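PDB 2P6W: putative glycosyltransferase (Mannosyltransferase) involved in glycosylating the PBCV-1 major capsid protein from Paramecium bursaria Chlorella virus 1, which holds the N-terminal domain of a probable manganese-dependent glycosyltransferase involved in glycosylating the viral major capsid protein. Local coordinates for residues A54-R59 with I120-K125; D82-P87 with E206-V211; T109-P114 with D173-N178; C179-Y184 with V194-T199. All coordinates share one frame; numbering follows the deposited sequence.

Interaction 1: A54-R59 with I120-K125; sequences ALHFRR and INTGVK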
loop_
_atom_site.group_PDB
_atom_site.type_symbol
_atom_site.label_atom_id
_atom_site.label_comp_id
_atom_site.label_asym_id
_atom_site.label_seq_id
_atom_site.Cartn_x
_atom_site.Cartn_y
_atom_site.Cartn_z
ATOM N N ALA A 54 0.819 1.797 -16.165
ATOM C CA ALA A 54 1.216 3.091 -15.646
ATOM C C ALA A 54 0.413 3.436 -14.386
ATOM O O ALA A 54 0.939 4.028 -13.435
ATOM C CB ALA A 54 1.069 4.171 -16.726
ATOM N N LEU A 55 -0.853 3.027 -14.380
ATOM C CA LEU A 55 -1.707 3.205 -13.210
ATOM C C LEU A 55 -1.168 2.470 -11.999
ATOM O O LEU A 55 -1.128 3.020 -10.897
ATOM C CB LEU A 55 -3.162 2.783 -13.511
ATOM C CG LEU A 55 -3.925 3.688 -14.490
ATOM C CD1 LEU A 55 -5.281 3.071 -14.805
ATOM C CD2 LEU A 55 -4.073 5.133 -13.988
ATOM N N HIS A 56 -0.733 1.229 -12.205
ATOM C CA HIS A 56 -0.198 0.449 -11.095
ATOM C C HIS A 56 1.092 1.085 -10.553
ATOM O O HIS A 56 1.295 1.167 -9.332
ATOM C CB HIS A 56 0.054 -0.988 -11.517
ATOM C CG HIS A 56 0.355 -1.885 -10.367
ATOM N ND1 HIS A 56 1.618 -1.987 -9.814
ATOM C CD2 HIS A 56 -0.452 -2.681 -9.625
ATOM C CE1 HIS A 56 1.582 -2.839 -8.805
ATOM N NE2 HIS A 56 0.336 -3.271 -8.662
ATOM N N PHE A 57 1.949 1.553 -11.460
ATOM C CA PHE A 57 3.232 2.136 -11.063
ATOM C C PHE A 57 3.085 3.473 -10.358
ATOM O O PHE A 57 4.022 3.928 -9.709
ATOM C CB PHE A 57 4.137 2.330 -12.271
ATOM C CG PHE A 57 4.985 1.131 -12.605
ATOM C CD1 PHE A 57 6.232 0.966 -11.988
ATOM C CD2 PHE A 57 4.563 0.194 -13.553
ATOM C CE1 PHE A 57 7.038 -0.127 -12.295
ATOM C CE2 PHE A 57 5.372 -0.915 -13.869
ATOM C CZ PHE A 57 6.619 -1.057 -13.234
ATOM N N ARG A 58 1.919 4.106 -10.501
ATOM C CA ARG A 58 1.750 5.471 -9.988
ATOM C C ARG A 58 2.078 5.633 -8.496
ATOM O O ARG A 58 2.521 6.709 -8.083
ATOM C CB ARG A 58 0.361 6.040 -10.301
ATOM C CG ARG A 58 0.348 7.563 -10.225
ATOM C CD ARG A 58 -0.877 8.173 -10.854
ATOM N NE ARG A 58 -0.649 9.590 -11.163
ATOM C CZ ARG A 58 -1.387 10.596 -10.700
ATOM N NH1 ARG A 58 -2.432 10.365 -9.928
ATOM N NH2 ARG A 58 -1.087 11.841 -11.045
ATOM N N ARG A 59 1.888 4.583 -7.693
ATOM C CA ARG A 59 2.253 4.629 -6.269
ATOM C C ARG A 59 3.718 5.065 -6.037
ATOM O O ARG A 59 4.027 5.730 -5.045
ATOM C CB ARG A 59 1.999 3.279 -5.621
ATOM C CG ARG A 59 2.854 2.176 -6.168
ATOM C CD ARG A 59 2.286 0.812 -5.748
ATOM N NE ARG A 59 1.102 0.529 -6.548
ATOM C CZ ARG A 59 0.203 -0.403 -6.258
ATOM N NH1 ARG A 59 0.347 -1.146 -5.171
ATOM N NH2 ARG A 59 -0.849 -0.578 -7.055
ATOM N N ILE A 120 4.641 -11.600 -3.494
ATOM C CA ILE A 120 4.244 -10.493 -2.615
ATOM C C ILE A 120 3.031 -9.777 -3.195
ATOM O O ILE A 120 2.807 -9.786 -4.421
ATOM C CB ILE A 120 5.404 -9.471 -2.336
ATOM C CG1 ILE A 120 5.922 -8.838 -3.644
ATOM C CG2 ILE A 120 6.542 -10.145 -1.603
ATOM C CD1 ILE A 120 6.919 -7.681 -3.445
ATOM N N ASN A 121 2.256 -9.152 -2.307
ATOM C CA ASN A 121 1.169 -8.290 -2.745
ATOM C C ASN A 121 1.440 -6.885 -2.222
ATOM O O ASN A 121 1.443 -6.668 -1.004
ATOM C CB ASN A 121 -0.154 -8.835 -2.213
ATOM C CG ASN A 121 -1.328 -7.989 -2.618
ATOM O OD1 ASN A 121 -1.422 -6.809 -2.253
ATOM N ND2 ASN A 121 -2.279 -8.604 -3.323
ATOM N N THR A 122 1.670 -5.940 -3.144
ATOM C CA THR A 122 2.123 -4.604 -2.752
ATOM C C THR A 122 0.980 -3.602 -2.583
ATOM O O THR A 122 1.209 -2.391 -2.587
ATOM C CB THR A 122 3.178 -4.043 -3.736
ATOM O OG1 THR A 122 2.671 -4.118 -5.073
ATOM C CG2 THR A 122 4.516 -4.815 -3.617
ATOM N N GLY A 123 -0.237 -4.118 -2.377
ATOM C CA GLY A 123 -1.390 -3.273 -2.048
ATOM C C GLY A 123 -1.190 -2.566 -0.711
ATOM O O GLY A 123 -1.823 -1.542 -0.428
ATOM N N VAL A 124 -0.315 -3.139 0.117
ATOM C CA VAL A 124 0.167 -2.535 1.373
ATOM C C VAL A 124 1.686 -2.693 1.356
ATOM O O VAL A 124 2.176 -3.816 1.219
ATOM C CB VAL A 124 -0.386 -3.271 2.618
ATOM C CG1 VAL A 124 0.136 -2.612 3.879
ATOM C CG2 VAL A 124 -1.929 -3.229 2.617
ATOM N N LYS A 125 2.416 -1.582 1.474
ATOM C CA LYS A 125 3.872 -1.610 1.283
ATOM C C LYS A 125 4.501 -0.510 2.119
ATOM O O LYS A 125 4.160 0.672 1.961
ATOM C CB LYS A 125 4.220 -1.385 -0.202
ATOM C CG LYS A 125 5.706 -1.349 -0.514
ATOM C CD LYS A 125 5.980 -1.103 -2.011
ATOM C CE LYS A 125 5.650 0.333 -2.436
ATOM N NZ LYS A 125 6.284 0.642 -3.798
HETATM O O HOH W 1 0.244 -4.497 -6.222
HETATM O O HOH W 2 5.347 3.456 -3.460
#
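Arg59 points its guanidinium at the backbone of Thr122: NH1 of Arg59 lies 3.0 Å from Thr122 O, which sits at the edge of the flat group, near its plane. Bending of the arginine chain at chi3 (75°) places NE back over its own segment, where it donates to His56 O at 2.9 Å, lying in the plane of that carbonyl. A salt bridge from NH1 to Asp80 grips the far end of the group.

The His56 ring packs against one face of this guanidinium. Its CE1 stands 3.7 Å above the guanidinium plane, over the centre, while Arg59 NH2 lies over the imidazole nearer the rim. Thr122 meets the imidazole at the edge instead, the two side chains crossing at about a right angle. Here a water in the ring plane links them, 2.7 Å from His56 NE2 and donating to Thr122 OG1 at 2.7 Å; OG1 is also hydrogen-bonded to Glu153.

The contact joins the region of helix 52-57 to the loop leading into strand 124-128 of the central sheet, within a domain of the GT-A type. Arg59 binds UDP-glucose in another structure of this protein, and its partner Asp80 is part of the DxD motif on manganese.

Lys125 approaches the aliphatic part of the arginine, with NZ 4.4 Å from Arg59 CG. Salt bridges to Glu135 and Glu153 probably offset the nearness of two like charges. A second water accepts from Lys125 NZ at 3.0 Å and donates weakly to Arg59 O. On the loop, Asn121 OD1 accepts from Gly123 N in an Asx turn.

Interaction 2: D82-P87 with E206-V211; sequences DVYVNP and EHMEMV. With MN (manganese (II) ion), chain B.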
loop_
_atom_site.group_PDB
_atom_site.type_symbol
_atom_site.label_atom_id
_atom_site.label_comp_id
_atom_site.label_asym_id
_atom_site.label_seq_id
_atom_site.Cartn_x
_atom_site.Cartn_y
_atom_site.Cartn_z
ATOM N N ASP A 82 -8.297 0.471 -2.449
ATOM C CA ASP A 82 -9.208 -0.622 -2.122
ATOM C C ASP A 82 -8.803 -1.305 -0.786
ATOM O O ASP A 82 -9.252 -2.405 -0.467
ATOM C CB ASP A 82 -9.294 -1.600 -3.280
ATOM C CG ASP A 82 -7.943 -1.872 -3.921
ATOM O OD1 ASP A 82 -7.614 -1.216 -4.942
ATOM O OD2 ASP A 82 -7.204 -2.731 -3.413
ATOM N N VAL A 83 -7.982 -0.613 0.002
ATOM C CA VAL A 83 -7.618 -1.088 1.342
ATOM C C VAL A 83 -8.270 -0.161 2.375
ATOM O O VAL A 83 -8.311 1.051 2.180
ATOM C CB VAL A 83 -6.072 -1.095 1.540
ATOM C CG1 VAL A 83 -5.729 -1.369 2.988
ATOM C CG2 VAL A 83 -5.410 -2.146 0.639
ATOM N N TYR A 84 -8.796 -0.711 3.468
ATOM C CA TYR A 84 -9.307 0.179 4.512
ATOM C C TYR A 84 -8.843 -0.253 5.892
ATOM O O TYR A 84 -8.255 -1.313 6.058
ATOM C CB TYR A 84 -10.828 0.275 4.463
ATOM C CG TYR A 84 -11.543 -1.025 4.751
ATOM C CD1 TYR A 84 -11.983 -1.337 6.037
ATOM C CD2 TYR A 84 -11.815 -1.928 3.723
ATOM C CE1 TYR A 84 -12.645 -2.525 6.294
ATOM C CE2 TYR A 84 -12.487 -3.127 3.965
ATOM C CZ TYR A 84 -12.899 -3.423 5.262
ATOM O OH TYR A 84 -13.570 -4.598 5.507
ATOM N N VAL A 85 -9.092 0.609 6.868
ATOM C CA VAL A 85 -8.751 0.310 8.239
ATOM C C VAL A 85 -9.953 -0.376 8.878
ATOM O O VAL A 85 -11.062 0.170 8.885
ATOM C CB VAL A 85 -8.377 1.597 8.998
ATOM C CG1 VAL A 85 -8.198 1.305 10.468
ATOM C CG2 VAL A 85 -7.081 2.215 8.420
ATOM N N ASN A 86 -9.735 -1.576 9.402
ATOM C CA ASN A 86 -10.768 -2.311 10.142
ATOM C C ASN A 86 -11.253 -1.500 11.361
ATOM O O ASN A 86 -10.469 -1.263 12.284
ATOM C CB ASN A 86 -10.179 -3.642 10.611
ATOM C CG ASN A 86 -11.139 -4.459 11.470
ATOM O OD1 ASN A 86 -12.328 -4.150 11.573
ATOM N ND2 ASN A 86 -10.614 -5.502 12.102
ATOM N N PRO A 87 -12.534 -1.078 11.370
ATOM C CA PRO A 87 -13.017 -0.255 12.498
ATOM C C PRO A 87 -12.753 -0.873 13.874
ATOM O O PRO A 87 -12.481 -0.133 14.834
ATOM C CB PRO A 87 -14.521 -0.131 12.231
ATOM C CG PRO A 87 -14.656 -0.293 10.758
ATOM C CD PRO A 87 -13.583 -1.283 10.354
ATOM N N GLU A 206 -20.433 -2.047 -2.339
ATOM C CA GLU A 206 -21.334 -2.854 -1.524
ATOM C C GLU A 206 -20.641 -3.333 -0.241
ATOM O O GLU A 206 -21.245 -3.316 0.837
ATOM C CB GLU A 206 -21.883 -4.029 -2.348
ATOM C CG GLU A 206 -23.007 -4.799 -1.651
ATOM C CD GLU A 206 -23.963 -5.475 -2.624
ATOM O OE1 GLU A 206 -23.503 -6.013 -3.659
ATOM O OE2 GLU A 206 -25.184 -5.479 -2.336
ATOM N N HIS A 207 -19.373 -3.730 -0.346
ATOM C CA HIS A 207 -18.602 -4.130 0.838
ATOM C C HIS A 207 -18.493 -2.960 1.800
ATOM O O HIS A 207 -18.755 -3.105 2.996
ATOM C CB HIS A 207 -17.198 -4.604 0.460
ATOM C CG HIS A 207 -16.451 -5.243 1.587
ATOM N ND1 HIS A 207 -15.635 -4.532 2.439
ATOM C CD2 HIS A 207 -16.384 -6.535 1.991
ATOM C CE1 HIS A 207 -15.095 -5.359 3.322
ATOM N NE2 HIS A 207 -15.549 -6.576 3.079
ATOM N N MET A 208 -18.107 -1.796 1.277
ATOM C CA MET A 208 -17.881 -0.653 2.145
ATOM C C MET A 208 -19.140 -0.189 2.882
ATOM O O MET A 208 -19.052 0.291 4.010
ATOM C CB MET A 208 -17.188 0.485 1.396
ATOM C CG MET A 208 -15.747 0.141 0.979
ATOM S SD MET A 208 -14.722 -0.475 2.340
ATOM C CE MET A 208 -14.725 0.936 3.468
ATOM N N GLU A 209 -20.302 -0.372 2.257
ATOM C CA GLU A 209 -21.578 -0.054 2.901
ATOM C C GLU A 209 -21.811 -0.873 4.166
ATOM O O GLU A 209 -22.469 -0.407 5.110
ATOM C CB GLU A 209 -22.738 -0.264 1.923
ATOM C CG GLU A 209 -22.894 0.849 0.907
ATOM C CD GLU A 209 -23.946 0.534 -0.151
ATOM O OE1 GLU A 209 -24.930 -0.168 0.186
ATOM O OE2 GLU A 209 -23.780 0.981 -1.316
ATOM N N MET A 210 -21.276 -2.091 4.186
ATOM C CA MET A 210 -21.434 -2.974 5.334
ATOM C C MET A 210 -20.400 -2.687 6.415
ATOM O O MET A 210 -20.575 -3.100 7.573
ATOM C CB MET A 210 -21.401 -4.442 4.900
ATOM C CG MET A 210 -22.673 -4.866 4.169
ATOM S SD MET A 210 -22.608 -6.566 3.586
ATOM C CE MET A 210 -21.645 -6.376 2.086
ATOM N N VAL A 211 -19.341 -1.965 6.045
ATOM C CA VAL A 211 -18.314 -1.545 6.991
ATOM C C VAL A 211 -18.804 -0.390 7.859
ATOM O O VAL A 211 -19.176 0.676 7.357
ATOM C CB VAL A 211 -17.022 -1.120 6.271
ATOM C CG1 VAL A 211 -16.004 -0.593 7.271
ATOM C CG2 VAL A 211 -16.448 -2.283 5.478
HETATM MN MN MN B . -5.576 -3.580 -4.369
#
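Tyr84 and Met208 meet because of how each chain is turned. In Tyr84, CG lies between the backbone N and the carbonyl carbon (chi1 64°), while Met208 bends at chi2 (-52°) and again at chi3 (-62°), placing first SD and then CE against the phenol ring. The two side chains slide past each other in opposite directions. The sulfur approaches obliquely, SD of Met208 lying 3.5 Å from Tyr84 CD2, and the methyl CE lies over one face: a Met-aromatic contact.

These residues join helix 201-210 and the end of the chain to strand 83-85, directly after the DxD motif. Just before that strand, Asp82 OD2 binds manganese at 2.1 Å, together with Asp80 and His195.

Val211 extends the patch. Its CG2 touches Tyr84 CZ at 3.7 Å, while its other branch, CG1, reaches Pro87 CG at 3.8 Å, the valine and proline crossing at about a right angle. His207 comes rim to rim with the tyrosine, centroids 5.6 Å apart, though its modelled ring orientation is doubtful. Among Tyr84, Met208, Val211 and Pro87 the contact is apolar and sulfur-aromatic: thioether, methyl and valine branch hold the phenol ring by dispersion against the helix.

Interaction 3: T109-P114 with D173-N178; sequences TFHEAP and DPYTLN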
loop_
_atom_site.group_PDB
_atom_site.type_symbol
_atom_site.label_atom_id
_atom_site.label_comp_id
_atom_site.label_asym_id
_atom_site.label_seq_id
_atom_site.Cartn_x
_atom_site.Cartn_y
_atom_site.Cartn_z
ATOM N N THR A 109 7.066 -5.982 3.247
ATOM C CA THR A 109 6.060 -6.420 2.287
ATOM C C THR A 109 5.347 -7.658 2.817
ATOM O O THR A 109 5.693 -8.175 3.892
ATOM C CB THR A 109 6.710 -6.715 0.896
ATOM O OG1 THR A 109 7.728 -7.718 1.067
ATOM C CG2 THR A 109 7.315 -5.438 0.333
ATOM N N PHE A 110 4.348 -8.123 2.077
ATOM C CA PHE A 110 3.450 -9.193 2.538
ATOM C C PHE A 110 3.192 -10.196 1.446
ATOM O O PHE A 110 2.991 -9.822 0.293
ATOM C CB PHE A 110 2.131 -8.590 3.066
ATOM C CG PHE A 110 2.382 -7.530 4.065
ATOM C CD1 PHE A 110 2.614 -7.871 5.392
ATOM C CD2 PHE A 110 2.510 -6.201 3.671
ATOM C CE1 PHE A 110 2.945 -6.898 6.330
ATOM C CE2 PHE A 110 2.830 -5.223 4.585
ATOM C CZ PHE A 110 3.058 -5.565 5.928
ATOM N N HIS A 111 3.220 -11.477 1.815
ATOM C CA HIS A 111 2.871 -12.503 0.853
ATOM C C HIS A 111 1.360 -12.641 0.734
ATOM O O HIS A 111 0.605 -11.988 1.466
ATOM C CB HIS A 111 3.557 -13.842 1.173
ATOM C CG HIS A 111 2.999 -14.561 2.364
ATOM N ND1 HIS A 111 1.810 -15.255 2.317
ATOM C CD2 HIS A 111 3.501 -14.755 3.610
ATOM C CE1 HIS A 111 1.580 -15.810 3.492
ATOM N NE2 HIS A 111 2.600 -15.535 4.290
ATOM N N GLU A 112 0.929 -13.461 -0.228
ATOM C CA GLU A 112 -0.515 -13.712 -0.442
ATOM C C GLU A 112 -0.753 -15.208 -0.639
ATOM O O GLU A 112 -1.648 -15.614 -1.372
ATOM C CB GLU A 112 -1.068 -12.892 -1.618
ATOM C CG GLU A 112 -0.282 -13.004 -2.947
ATOM C CD GLU A 112 -0.969 -12.310 -4.114
ATOM O OE1 GLU A 112 -1.790 -11.396 -3.877
ATOM O OE2 GLU A 112 -0.676 -12.683 -5.268
ATOM N N ALA A 113 0.018 -16.021 0.077
ATOM C CA ALA A 113 -0.043 -17.476 -0.074
ATOM C C ALA A 113 -1.109 -18.114 0.801
ATOM O O ALA A 113 -1.460 -17.562 1.834
ATOM C CB ALA A 113 1.314 -18.076 0.276
ATOM N N PRO A 114 -1.612 -19.295 0.402
ATOM C CA PRO A 114 -1.393 -19.986 -0.863
ATOM C C PRO A 114 -2.412 -19.617 -1.953
ATOM O O PRO A 114 -2.426 -20.257 -3.020
ATOM C CB PRO A 114 -1.608 -21.445 -0.459
ATOM C CG PRO A 114 -2.728 -21.379 0.502
ATOM C CD PRO A 114 -2.476 -20.092 1.295
ATOM N N ASP A 173 3.824 -12.492 6.834
ATOM C CA ASP A 173 2.447 -12.980 6.732
ATOM C C ASP A 173 1.537 -11.779 6.567
ATOM O O ASP A 173 1.810 -10.713 7.131
ATOM C CB ASP A 173 2.044 -13.731 7.995
ATOM C CG ASP A 173 2.701 -15.114 8.106
ATOM O OD1 ASP A 173 3.128 -15.692 7.077
ATOM O OD2 ASP A 173 2.783 -15.617 9.244
ATOM N N PRO A 174 0.462 -11.930 5.777
ATOM C CA PRO A 174 -0.432 -10.815 5.508
ATOM C C PRO A 174 -1.680 -10.688 6.389
ATOM O O PRO A 174 -2.520 -9.808 6.142
ATOM C CB PRO A 174 -0.874 -11.117 4.076
ATOM C CG PRO A 174 -1.041 -12.626 4.102
ATOM C CD PRO A 174 0.122 -13.112 4.960
ATOM N N TYR A 175 -1.818 -11.552 7.390
ATOM C CA TYR A 175 -3.123 -11.748 8.043
ATOM C C TYR A 175 -3.690 -10.518 8.720
ATOM O O TYR A 175 -4.910 -10.372 8.782
ATOM C CB TYR A 175 -3.106 -12.931 9.018
ATOM C CG TYR A 175 -2.492 -14.156 8.408
ATOM C CD1 TYR A 175 -2.913 -14.627 7.153
ATOM C CD2 TYR A 175 -1.443 -14.821 9.048
ATOM C CE1 TYR A 175 -2.317 -15.754 6.575
ATOM C CE2 TYR A 175 -0.851 -15.943 8.484
ATOM C CZ TYR A 175 -1.295 -16.407 7.247
ATOM O OH TYR A 175 -0.696 -17.516 6.669
ATOM N N THR A 176 -2.811 -9.645 9.207
ATOM C CA THR A 176 -3.269 -8.417 9.851
ATOM C C THR A 176 -3.012 -7.162 9.022
ATOM O O THR A 176 -3.770 -6.190 9.153
ATOM C CB THR A 176 -2.637 -8.203 11.230
ATOM O OG1 THR A 176 -1.214 -8.157 11.097
ATOM C CG2 THR A 176 -3.042 -9.334 12.194
ATOM N N LEU A 177 -1.951 -7.163 8.204
ATOM C CA LEU A 177 -1.548 -5.933 7.508
ATOM C C LEU A 177 -1.837 -5.867 5.996
ATOM O O LEU A 177 -1.725 -4.806 5.390
ATOM C CB LEU A 177 -0.084 -5.583 7.790
ATOM C CG LEU A 177 0.161 -5.220 9.266
ATOM C CD1 LEU A 177 1.633 -5.263 9.589
ATOM C CD2 LEU A 177 -0.417 -3.838 9.644
ATOM N N ASN A 178 -2.190 -6.995 5.395
ATOM C CA ASN A 178 -2.637 -6.975 3.998
ATOM C C ASN A 178 -3.658 -8.093 3.866
ATOM O O ASN A 178 -3.458 -9.077 3.154
ATOM C CB ASN A 178 -1.459 -7.137 3.035
ATOM C CG ASN A 178 -1.835 -6.839 1.587
ATOM O OD1 ASN A 178 -3.018 -6.699 1.240
ATOM N ND2 ASN A 178 -0.817 -6.717 0.722
HETATM O O HOH W 3 -1.563 -9.970 0.931
HETATM O O HOH W 4 -1.591 -18.502 4.432
#
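His111 and Asp173 form the direct hydrogen bond of this contact: His111 NE2 donates to Asp173 OD1 at 2.8 Å, fairly straight at 156°. The carboxylate oxygen lies in the imidazole plane and is met on its anti side, with ring and carboxylate planes 88° apart. At the other ring nitrogen, His111 ND1 accepts from Ala113 N at 3.0 Å, again in plane. Bonds at both nitrogens fix the ring's rotation and are consistent with a neutral imidazole carrying its proton on NE2. A water joins the backbones, donating to His111 O and Asn178 O.

One face of the same imidazole takes a CH-pi contact, Pro174 CD standing 3.6 Å from the ring centroid. That CD also lies over the Tyr175 ring, toward its rim.

All this happens where the chain, having left edge strand 169-172 of the large sheet, turns beside the end of strand 107-110 on its way to strand 179-180 of the small sheet.

The apolar contacts centre on Phe110. Its CE1 touches Leu177 CB at 3.6 Å, the side chains crossing obliquely, and its CB packs on Asn178 CB at 3.9 Å. One polar atom also borders this ring: Asp173 O, at the edge, 3.4 Å from Phe110 CD1. The amide of Asn178 is engaged elsewhere: OD1 takes a hydrogen bond from the manganese ligand His195, and ND2 bonds to Asn121.

Interaction 4: C179-Y184 with V194-T199; sequences CIVKAY and VHMCGT. With MN (manganese (II) ion), chain B.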
loop_
_atom_site.group_PDB
_atom_site.type_symbol
_atom_site.label_atom_id
_atom_site.label_comp_id
_atom_site.label_asym_id
_atom_site.label_seq_id
_atom_site.Cartn_x
_atom_site.Cartn_y
_atom_site.Cartn_z
ATOM N N CYS A 179 -4.746 -7.940 4.622
ATOM C CA CYS A 179 -5.692 -9.028 4.788
ATOM C C CYS A 179 -6.702 -9.046 3.651
ATOM O O CYS A 179 -7.771 -8.417 3.715
ATOM C CB CYS A 179 -6.367 -8.938 6.160
ATOM S SG CYS A 179 -7.361 -10.408 6.468
ATOM N N ILE A 180 -6.328 -9.752 2.582
ATOM C CA ILE A 180 -7.170 -9.897 1.397
ATOM C C ILE A 180 -8.499 -10.556 1.775
ATOM O O ILE A 180 -8.522 -11.639 2.372
ATOM C CB ILE A 180 -6.421 -10.693 0.301
ATOM C CG1 ILE A 180 -5.208 -9.887 -0.204
ATOM C CG2 ILE A 180 -7.358 -11.045 -0.851
ATOM C CD1 ILE A 180 -4.279 -10.663 -1.125
ATOM N N VAL A 181 -9.607 -9.874 1.473
ATOM C CA VAL A 181 -10.902 -10.291 2.004
ATOM C C VAL A 181 -11.330 -11.673 1.536
ATOM O O VAL A 181 -11.751 -12.484 2.343
ATOM C CB VAL A 181 -12.017 -9.277 1.712
ATOM C CG1 VAL A 181 -11.918 -8.764 0.320
ATOM C CG2 VAL A 181 -13.394 -9.895 1.954
ATOM N N LYS A 182 -11.223 -11.940 0.241
ATOM C CA LYS A 182 -11.692 -13.238 -0.253
ATOM C C LYS A 182 -10.803 -14.412 0.162
ATOM O O LYS A 182 -11.282 -15.546 0.292
ATOM C CB LYS A 182 -11.879 -13.196 -1.773
ATOM C CG LYS A 182 -13.192 -12.486 -2.158
ATOM C CD LYS A 182 -13.355 -12.377 -3.655
ATOM C CE LYS A 182 -14.781 -11.988 -4.028
ATOM N NZ LYS A 182 -15.022 -12.100 -5.500
ATOM N N ALA A 183 -9.515 -14.128 0.362
ATOM C CA ALA A 183 -8.514 -15.157 0.635
ATOM C C ALA A 183 -8.399 -15.537 2.112
ATOM O O ALA A 183 -8.127 -16.711 2.440
ATOM C CB ALA A 183 -7.169 -14.693 0.126
ATOM N N TYR A 184 -8.565 -14.539 2.984
ATOM C CA TYR A 184 -8.435 -14.736 4.425
ATOM C C TYR A 184 -9.666 -14.240 5.194
ATOM O O TYR A 184 -9.539 -13.440 6.114
ATOM C CB TYR A 184 -7.163 -14.023 4.944
ATOM C CG TYR A 184 -5.909 -14.314 4.153
ATOM C CD1 TYR A 184 -5.301 -15.583 4.184
ATOM C CD2 TYR A 184 -5.316 -13.315 3.370
ATOM C CE1 TYR A 184 -4.139 -15.840 3.441
ATOM C CE2 TYR A 184 -4.150 -13.558 2.644
ATOM C CZ TYR A 184 -3.571 -14.820 2.683
ATOM O OH TYR A 184 -2.432 -15.028 1.942
ATOM N N VAL A 194 -7.528 -4.144 5.746
ATOM C CA VAL A 194 -8.333 -5.116 5.035
ATOM C C VAL A 194 -8.286 -4.759 3.544
ATOM O O VAL A 194 -8.520 -3.615 3.163
ATOM C CB VAL A 194 -9.789 -5.111 5.542
ATOM C CG1 VAL A 194 -10.633 -6.102 4.745
ATOM C CG2 VAL A 194 -9.841 -5.440 7.039
ATOM N N HIS A 195 -7.990 -5.730 2.688
ATOM C CA HIS A 195 -7.686 -5.415 1.302
ATOM C C HIS A 195 -8.733 -6.038 0.362
ATOM O O HIS A 195 -8.837 -7.248 0.263
ATOM C CB HIS A 195 -6.265 -5.891 0.982
ATOM C CG HIS A 195 -5.809 -5.600 -0.414
ATOM N ND1 HIS A 195 -4.580 -6.020 -0.893
ATOM C CD2 HIS A 195 -6.401 -4.923 -1.433
ATOM C CE1 HIS A 195 -4.440 -5.612 -2.146
ATOM N NE2 HIS A 195 -5.532 -4.953 -2.501
ATOM N N MET A 196 -9.552 -5.196 -0.260
ATOM C CA MET A 196 -10.576 -5.680 -1.199
ATOM C C MET A 196 -9.970 -5.967 -2.574
ATOM O O MET A 196 -10.345 -5.361 -3.579
ATOM C CB MET A 196 -11.720 -4.659 -1.302
ATOM C CG MET A 196 -12.416 -4.336 0.023
ATOM S SD MET A 196 -13.693 -3.062 -0.216
ATOM C CE MET A 196 -12.677 -1.660 -0.694
ATOM N N CYS A 197 -9.060 -6.930 -2.614
ATOM C CA CYS A 197 -8.249 -7.182 -3.794
ATOM C C CYS A 197 -9.017 -7.941 -4.873
ATOM O O CYS A 197 -9.728 -8.900 -4.569
ATOM C CB CYS A 197 -7.024 -7.976 -3.361
ATOM S SG CYS A 197 -5.767 -8.184 -4.611
ATOM N N GLY A 198 -8.904 -7.478 -6.120
ATOM C CA GLY A 198 -9.397 -8.231 -7.281
ATOM C C GLY A 198 -10.879 -8.123 -7.567
ATOM O O GLY A 198 -11.383 -8.761 -8.505
ATOM N N THR A 199 -11.575 -7.295 -6.801
ATOM C CA THR A 199 -13.028 -7.174 -6.948
ATOM C C THR A 199 -13.392 -5.912 -7.729
ATOM O O THR A 199 -12.551 -5.033 -7.927
ATOM C CB THR A 199 -13.711 -7.170 -5.570
ATOM O OG1 THR A 199 -13.131 -6.139 -4.769
ATOM C CG2 THR A 199 -13.476 -8.513 -4.864
HETATM MN MN MN B . -5.576 -3.580 -4.369
#
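Cys179 and Ile180 pair in parallel with Val194 and His195, held by His195 N donating to Cys179 O at 2.9 Å and Val181 N donating to His195 O at 3.0 Å, and the directions of 179-182 and 194-199 differ by 33°. This pairing forms one side of the small three-stranded mixed sheet that supplies the manganese ligand His195 in this GT-A-type domain; strand 83-85 flanks 193-195 on the other.

Ile180 and His195 project from the same face, side by side and pointing the same way, with Ile180 CG1 4.0 Å from His195 ND1. The other branch of the isoleucine, CG2, meets Cys197 CB at 4.0 Å. That CB in turn lies over the centre of the His195 ring. Val181 presses CG1 on the backbone, 3.7 Å from Met196 CA.

Past the strand, an inverse gamma turn centred on Met196 runs into a type II turn from Met196 to Thr199. Cys197 and Gly198 in it bind UDP in another structure of this protein. Against its end lies the extended Lys182 chain, CE 3.8 Å from Thr199 CG2.

The imidazole of His195 works at both nitrogens: ND1 is hydrogen-bonded to Asn178 OD1, and NE2 binds manganese at 2.3 Å.

In the fold
All four contacts connect to the manganese site, two of them directly. Interactions 2 and 4 share the metal, their ligand atoms Asp82 OD2 and His195 NE2 lying 2.9 Å apart, and the small sheet, where Tyr84 N and Val194 O are 2.9 Å apart. Interaction 3 supplies the second shell: Asn178 OD1 is 2.7 Å from His195 ND1, positioning that ligand. Interaction 1 brings Arg59 to the third ligand, Asp80, and meets interaction 3 through Asn121 N and Phe110 O, 2.8 Å apart, where the loop before strand 124-128 meets strand 107-110, its neighbour in the large sheet. Asn121 also packs on His195, Ile180 and Cys197 of interaction 4.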